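PDB 7C7U: biofilm-associated surface protein from Staphylococcus aureus, which probably mediates biofilm formation as a calcium-binding, cell wall-anchored adhesin, this BSP domain being linked to control of its functional amyloid assembly. Local coordinates for residues G67-I79 with K162-E174. Residues are numbered along the deposited sequence; the frame is centred on the assembly and turned at random.
Sequences GNRYKIDLKLDPI and KLNHQVFVRDSRE. With CA (calcium ion), chain C.
Asp77 and Asn164 close one end of an antiparallel strand pair around a calcium ion. Asp77 OD2 binds the calcium at 2.4 Å and accepts from Asn164 N on its anti side at 2.9 Å, while Asp77 N donates to Asn164 O. The other carboxylate oxygen, Asp77 OD1, caps the helix that follows by accepting from Ile79 N and takes a further bond from a calcium-bound water. Lys162 O, Asn164 OD1, two waters and Asn161 OD1 complete the metal shell; Asn164 ND2 bonds to Thr384 OG1.

Between the ends, Lys71, Asp73 and Lys75 exchange paired backbone bonds with Arg170, Phe168 and Gln166. Asp73 CB lies over one face of the Phe168 ring, 3.9 Å from its centroid, and Asp73 OD2 forms a salt bridge, without a hydrogen bond, to Arg170 NE at 3.5 Å; the stronger partner of Arg170 is Glu115.

At the far end Arg69, CG anti to the backbone N (chi1 -179°) and the chain extended beyond it, grips Asp171 side-on: NE meets OD1 at 3.0 Å from above the carboxylate plane, and NH2 meets OD2 at 2.7 Å. Glu174 N reaches Asp171 OD1 from the opposite face, an Asx motif. The Arg69 guanidinium lies between Tyr70 OH, itself hydrogen-bonded to Asn29, and the stacked guanidinium of Arg173, whereas Arg69 O accepts from both Ser172 N and OG.

Strand 70-76 also pairs with strand 113-117, and strand 163-171 with strands 176-178 and 183-187, within a larger mixed sheet; Asn164 additionally touches strand 359-369.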
loop_
_atom_site.group_PDB
_atom_site.type_symbol
_atom_site.label_atom_id
_atom_site.label_comp_id
_atom_site.label_asym_id
_atom_site.label_seq_id
_atom_site.Cartn_x
_atom_site.Cartn_y
_atom_site.Cartn_z
ATOM N N GLY A 67 11.919 -1.636 25.687
ATOM C CA GLY A 67 12.769 -1.758 24.523
ATOM C C GLY A 67 12.610 -0.585 23.574
ATOM O O GLY A 67 11.756 0.286 23.737
ATOM N N ASN A 68 13.453 -0.576 22.545
ATOM C CA ASN A 68 13.406 0.449 21.512
ATOM C C ASN A 68 12.804 -0.068 20.211
ATOM O O ASN A 68 13.030 0.528 19.152
ATOM C CB ASN A 68 14.802 1.033 21.270
ATOM C CG ASN A 68 15.781 0.011 20.724
ATOM O OD1 ASN A 68 15.823 -1.133 21.184
ATOM N ND2 ASN A 68 16.570 0.415 19.733
ATOM N N ARG A 69 12.050 -1.169 20.264
ATOM C CA ARG A 69 11.467 -1.711 19.042
ATOM C C ARG A 69 10.480 -0.734 18.416
ATOM O O ARG A 69 10.491 -0.525 17.197
ATOM C CB ARG A 69 10.767 -3.039 19.318
ATOM C CG ARG A 69 10.171 -3.664 18.063
ATOM C CD ARG A 69 9.347 -4.896 18.374
ATOM N NE ARG A 69 8.684 -5.407 17.179
ATOM C CZ ARG A 69 8.059 -6.578 17.113
ATOM N NH1 ARG A 69 8.014 -7.366 18.181
ATOM N NH2 ARG A 69 7.484 -6.964 15.981
ATOM N N TYR A 70 9.635 -0.104 19.230
ATOM C CA TYR A 70 8.547 0.713 18.716
ATOM C C TYR A 70 8.912 2.188 18.810
ATOM O O TYR A 70 9.340 2.667 19.866
ATOM C CB TYR A 70 7.250 0.414 19.463
ATOM C CG TYR A 70 6.733 -0.972 19.169
ATOM C CD1 TYR A 70 6.268 -1.295 17.911
ATOM C CD2 TYR A 70 6.736 -1.962 20.146
ATOM C CE1 TYR A 70 5.804 -2.557 17.625
ATOM C CE2 TYR A 70 6.269 -3.246 19.867
ATOM C CZ TYR A 70 5.804 -3.530 18.606
ATOM O OH TYR A 70 5.339 -4.788 18.297
ATOM N N LYS A 71 8.723 2.902 17.705
ATOM C CA LYS A 71 9.146 4.283 17.556
ATOM C C LYS A 71 7.942 5.182 17.316
ATOM O O LYS A 71 6.890 4.737 16.859
ATOM C CB LYS A 71 10.118 4.432 16.379
ATOM C CG LYS A 71 11.220 3.378 16.321
ATOM C CD LYS A 71 12.465 3.909 17.006
ATOM C CE LYS A 71 13.537 2.844 17.134
ATOM N NZ LYS A 71 14.549 3.237 18.162
ATOM N N ILE A 72 8.110 6.462 17.621
ATOM C CA ILE A 72 7.122 7.480 17.288
ATOM C C ILE A 72 7.580 8.161 16.005
ATOM O O ILE A 72 8.715 8.641 15.919
ATOM C CB ILE A 72 6.956 8.484 18.436
ATOM C CG1 ILE A 72 6.354 7.786 19.656
ATOM C CG2 ILE A 72 6.102 9.666 18.011
ATOM C CD1 ILE A 72 6.375 8.679 20.879
ATOM N N ASP A 73 6.719 8.174 14.993
ATOM C CA ASP A 73 7.049 8.765 13.702
ATOM C C ASP A 73 6.133 9.940 13.424
ATOM O O ASP A 73 4.907 9.815 13.517
ATOM C CB ASP A 73 6.947 7.751 12.556
ATOM C CG ASP A 73 8.196 6.942 12.417
ATOM O OD1 ASP A 73 8.992 6.993 13.371
ATOM O OD2 ASP A 73 8.419 6.300 11.362
ATOM N N LEU A 74 6.739 11.069 13.085
ATOM C CA LEU A 74 6.027 12.277 12.705
ATOM C C LEU A 74 6.387 12.614 11.270
ATOM O O LEU A 74 7.556 12.875 10.970
ATOM C CB LEU A 74 6.393 13.431 13.623
ATOM C CG LEU A 74 5.820 14.788 13.250
ATOM C CD1 LEU A 74 4.312 14.729 13.192
ATOM C CD2 LEU A 74 6.255 15.818 14.312
ATOM N N LYS A 75 5.383 12.651 10.403
ATOM C CA LYS A 75 5.577 12.908 8.977
ATOM C C LYS A 75 4.910 14.222 8.612
ATOM O O LYS A 75 3.705 14.380 8.819
ATOM C CB LYS A 75 4.997 11.773 8.140
ATOM C CG LYS A 75 5.030 12.034 6.646
ATOM C CD LYS A 75 4.614 10.796 5.856
ATOM C CE LYS A 75 4.316 11.167 4.412
ATOM N NZ LYS A 75 5.461 11.837 3.708
ATOM N N LEU A 76 5.672 15.130 8.019
ATOM C CA LEU A 76 5.219 16.488 7.789
ATOM C C LEU A 76 5.112 16.786 6.302
ATOM O O LEU A 76 5.889 16.284 5.491
ATOM C CB LEU A 76 6.166 17.494 8.431
ATOM C CG LEU A 76 6.284 17.323 9.949
ATOM C CD1 LEU A 76 7.471 18.119 10.460
ATOM C CD2 LEU A 76 5.001 17.768 10.614
ATOM N N ASP A 77 4.154 17.637 5.980
ATOM C CA ASP A 77 3.977 18.126 4.628
ATOM C C ASP A 77 5.312 18.600 4.054
ATOM O O ASP A 77 6.093 19.257 4.758
ATOM C CB ASP A 77 2.970 19.272 4.637
ATOM C CG ASP A 77 2.426 19.574 3.273
ATOM O OD1 ASP A 77 3.115 20.277 2.491
ATOM O OD2 ASP A 77 1.312 19.100 2.988
ATOM N N PRO A 78 5.612 18.270 2.788
ATOM C CA PRO A 78 6.868 18.734 2.161
ATOM C C PRO A 78 7.105 20.237 2.223
ATOM O O PRO A 78 8.260 20.671 2.336
ATOM C CB PRO A 78 6.714 18.262 0.705
ATOM C CG PRO A 78 5.779 17.106 0.774
ATOM C CD PRO A 78 4.843 17.364 1.912
ATOM N N ILE A 79 6.056 21.049 2.113
ATOM C CA ILE A 79 6.228 22.493 2.269
ATOM C C ILE A 79 6.924 22.814 3.588
ATOM O O ILE A 79 7.837 23.654 3.642
ATOM C CB ILE A 79 4.869 23.206 2.169
ATOM C CG1 ILE A 79 4.252 23.017 0.782
ATOM C CG2 ILE A 79 5.033 24.681 2.479
ATOM C CD1 ILE A 79 5.026 23.695 -0.323
ATOM N N LYS A 162 -3.870 21.063 1.605
ATOM C CA LYS A 162 -3.601 21.409 3.002
ATOM C C LYS A 162 -2.142 21.131 3.344
ATOM O O LYS A 162 -1.418 20.486 2.595
ATOM C CB LYS A 162 -4.496 20.621 3.962
ATOM C CG LYS A 162 -5.980 20.653 3.655
ATOM C CD LYS A 162 -6.494 22.066 3.718
ATOM C CE LYS A 162 -8.019 22.095 3.676
ATOM N NZ LYS A 162 -8.453 23.507 3.506
ATOM N N LEU A 163 -1.696 21.640 4.489
ATOM C CA LEU A 163 -0.384 21.264 5.015
ATOM C C LEU A 163 -0.603 20.054 5.905
ATOM O O LEU A 163 -1.009 20.193 7.063
ATOM C CB LEU A 163 0.272 22.421 5.762
ATOM C CG LEU A 163 0.401 23.693 4.920
ATOM C CD1 LEU A 163 0.612 24.907 5.817
ATOM C CD2 LEU A 163 1.524 23.549 3.899
ATOM N N ASN A 164 -0.355 18.859 5.363
ATOM C CA ASN A 164 -0.763 17.625 6.035
ATOM C C ASN A 164 0.244 17.203 7.100
ATOM O O ASN A 164 1.433 17.544 7.046
ATOM C CB ASN A 164 -0.946 16.486 5.021
ATOM C CG ASN A 164 -1.756 16.922 3.812
ATOM O OD1 ASN A 164 -1.195 17.342 2.811
ATOM N ND2 ASN A 164 -3.072 16.873 3.921
ATOM N N HIS A 165 -0.253 16.455 8.088
ATOM C CA HIS A 165 0.623 15.804 9.046
ATOM C C HIS A 165 0.090 14.411 9.332
ATOM O O HIS A 165 -1.093 14.118 9.140
ATOM C CB HIS A 165 0.803 16.617 10.365
ATOM C CG HIS A 165 -0.468 17.056 11.034
ATOM N ND1 HIS A 165 -1.319 16.183 11.674
ATOM C CD2 HIS A 165 -0.994 18.294 11.222
ATOM C CE1 HIS A 165 -2.324 16.854 12.209
ATOM N NE2 HIS A 165 -2.154 18.139 11.946
ATOM N N GLN A 166 0.991 13.542 9.753
ATOM C CA GLN A 166 0.625 12.202 10.169
ATOM C C GLN A 166 1.540 11.786 11.306
ATOM O O GLN A 166 2.718 12.142 11.328
ATOM C CB GLN A 166 0.741 11.218 8.981
ATOM C CG GLN A 166 0.255 9.816 9.261
ATOM C CD GLN A 166 0.620 8.865 8.131
ATOM O OE1 GLN A 166 1.736 8.914 7.611
ATOM N NE2 GLN A 166 -0.313 8.002 7.749
ATOM N N VAL A 167 0.993 11.019 12.245
ATOM C CA VAL A 167 1.758 10.492 13.361
ATOM C C VAL A 167 1.352 9.031 13.541
ATOM O O VAL A 167 0.200 8.652 13.295
ATOM C CB VAL A 167 1.544 11.344 14.645
ATOM C CG1 VAL A 167 0.117 11.214 15.175
ATOM C CG2 VAL A 167 2.550 10.988 15.704
ATOM N N PHE A 168 2.311 8.202 13.926
ATOM C CA PHE A 168 2.029 6.796 14.178
ATOM C C PHE A 168 3.213 6.185 14.910
ATOM O O PHE A 168 4.303 6.764 14.980
ATOM C CB PHE A 168 1.752 6.028 12.874
ATOM C CG PHE A 168 2.813 6.208 11.819
ATOM C CD1 PHE A 168 2.774 7.305 10.961
ATOM C CD2 PHE A 168 3.826 5.265 11.648
ATOM C CE1 PHE A 168 3.740 7.481 9.975
ATOM C CE2 PHE A 168 4.792 5.424 10.650
ATOM C CZ PHE A 168 4.750 6.538 9.818
ATOM N N VAL A 169 2.972 5.000 15.456
ATOM C CA VAL A 169 4.021 4.152 15.997
ATOM C C VAL A 169 4.494 3.223 14.881
ATOM O O VAL A 169 3.678 2.594 14.199
ATOM C CB VAL A 169 3.512 3.352 17.211
ATOM C CG1 VAL A 169 4.556 2.349 17.684
ATOM C CG2 VAL A 169 3.133 4.301 18.344
ATOM N N ARG A 170 5.806 3.168 14.671
ATOM C CA ARG A 170 6.400 2.268 13.692
ATOM C C ARG A 170 7.042 1.089 14.408
ATOM O O ARG A 170 7.812 1.277 15.355
ATOM C CB ARG A 170 7.449 2.978 12.837
ATOM C CG ARG A 170 7.911 2.150 11.597
ATOM C CD ARG A 170 8.899 2.930 10.732
ATOM N NE ARG A 170 10.127 3.278 11.456
ATOM C CZ ARG A 170 11.236 2.541 11.474
ATOM N NH1 ARG A 170 12.291 2.957 12.163
ATOM N NH2 ARG A 170 11.313 1.407 10.778
ATOM N N ASP A 171 6.716 -0.117 13.953
ATOM C CA ASP A 171 7.418 -1.343 14.338
ATOM C C ASP A 171 8.735 -1.348 13.582
ATOM O O ASP A 171 8.769 -1.597 12.375
ATOM C CB ASP A 171 6.559 -2.562 14.008
ATOM C CG ASP A 171 7.208 -3.904 14.405
ATOM O OD1 ASP A 171 8.444 -3.979 14.601
ATOM O OD2 ASP A 171 6.453 -4.896 14.504
ATOM N N SER A 172 9.834 -1.051 14.279
ATOM C CA SER A 172 11.115 -0.942 13.587
ATOM C C SER A 172 11.662 -2.301 13.172
ATOM O O SER A 172 12.542 -2.360 12.308
ATOM C CB SER A 172 12.143 -0.215 14.447
ATOM O OG SER A 172 12.515 -1.015 15.546
ATOM N N ARG A 173 11.172 -3.390 13.772
ATOM C CA ARG A 173 11.583 -4.712 13.311
ATOM C C ARG A 173 10.953 -5.035 11.962
ATOM O O ARG A 173 11.610 -5.611 11.087
ATOM C CB ARG A 173 11.222 -5.774 14.351
ATOM C CG ARG A 173 11.654 -7.192 13.957
ATOM C CD ARG A 173 11.246 -8.224 14.996
ATOM N NE ARG A 173 11.719 -7.884 16.336
ATOM C CZ ARG A 173 11.447 -8.600 17.425
ATOM N NH1 ARG A 173 10.707 -9.696 17.326
ATOM N NH2 ARG A 173 11.909 -8.218 18.612
ATOM N N GLU A 174 9.695 -4.639 11.754
ATOM C CA GLU A 174 8.985 -4.962 10.524
ATOM C C GLU A 174 8.903 -3.799 9.540
ATOM O O GLU A 174 8.497 -4.016 8.389
ATOM C CB GLU A 174 7.563 -5.445 10.841
ATOM C CG GLU A 174 7.468 -6.508 11.919
ATOM C CD GLU A 174 6.044 -7.012 12.104
ATOM O OE1 GLU A 174 5.134 -6.463 11.446
ATOM O OE2 GLU A 174 5.829 -7.955 12.898
HETATM CA CA CA C . -0.281 19.061 1.159
HETATM O O HOH W 1 1.363 20.638 0.433
HETATM O O HOH W 2 -1.439 17.306 -0.012
#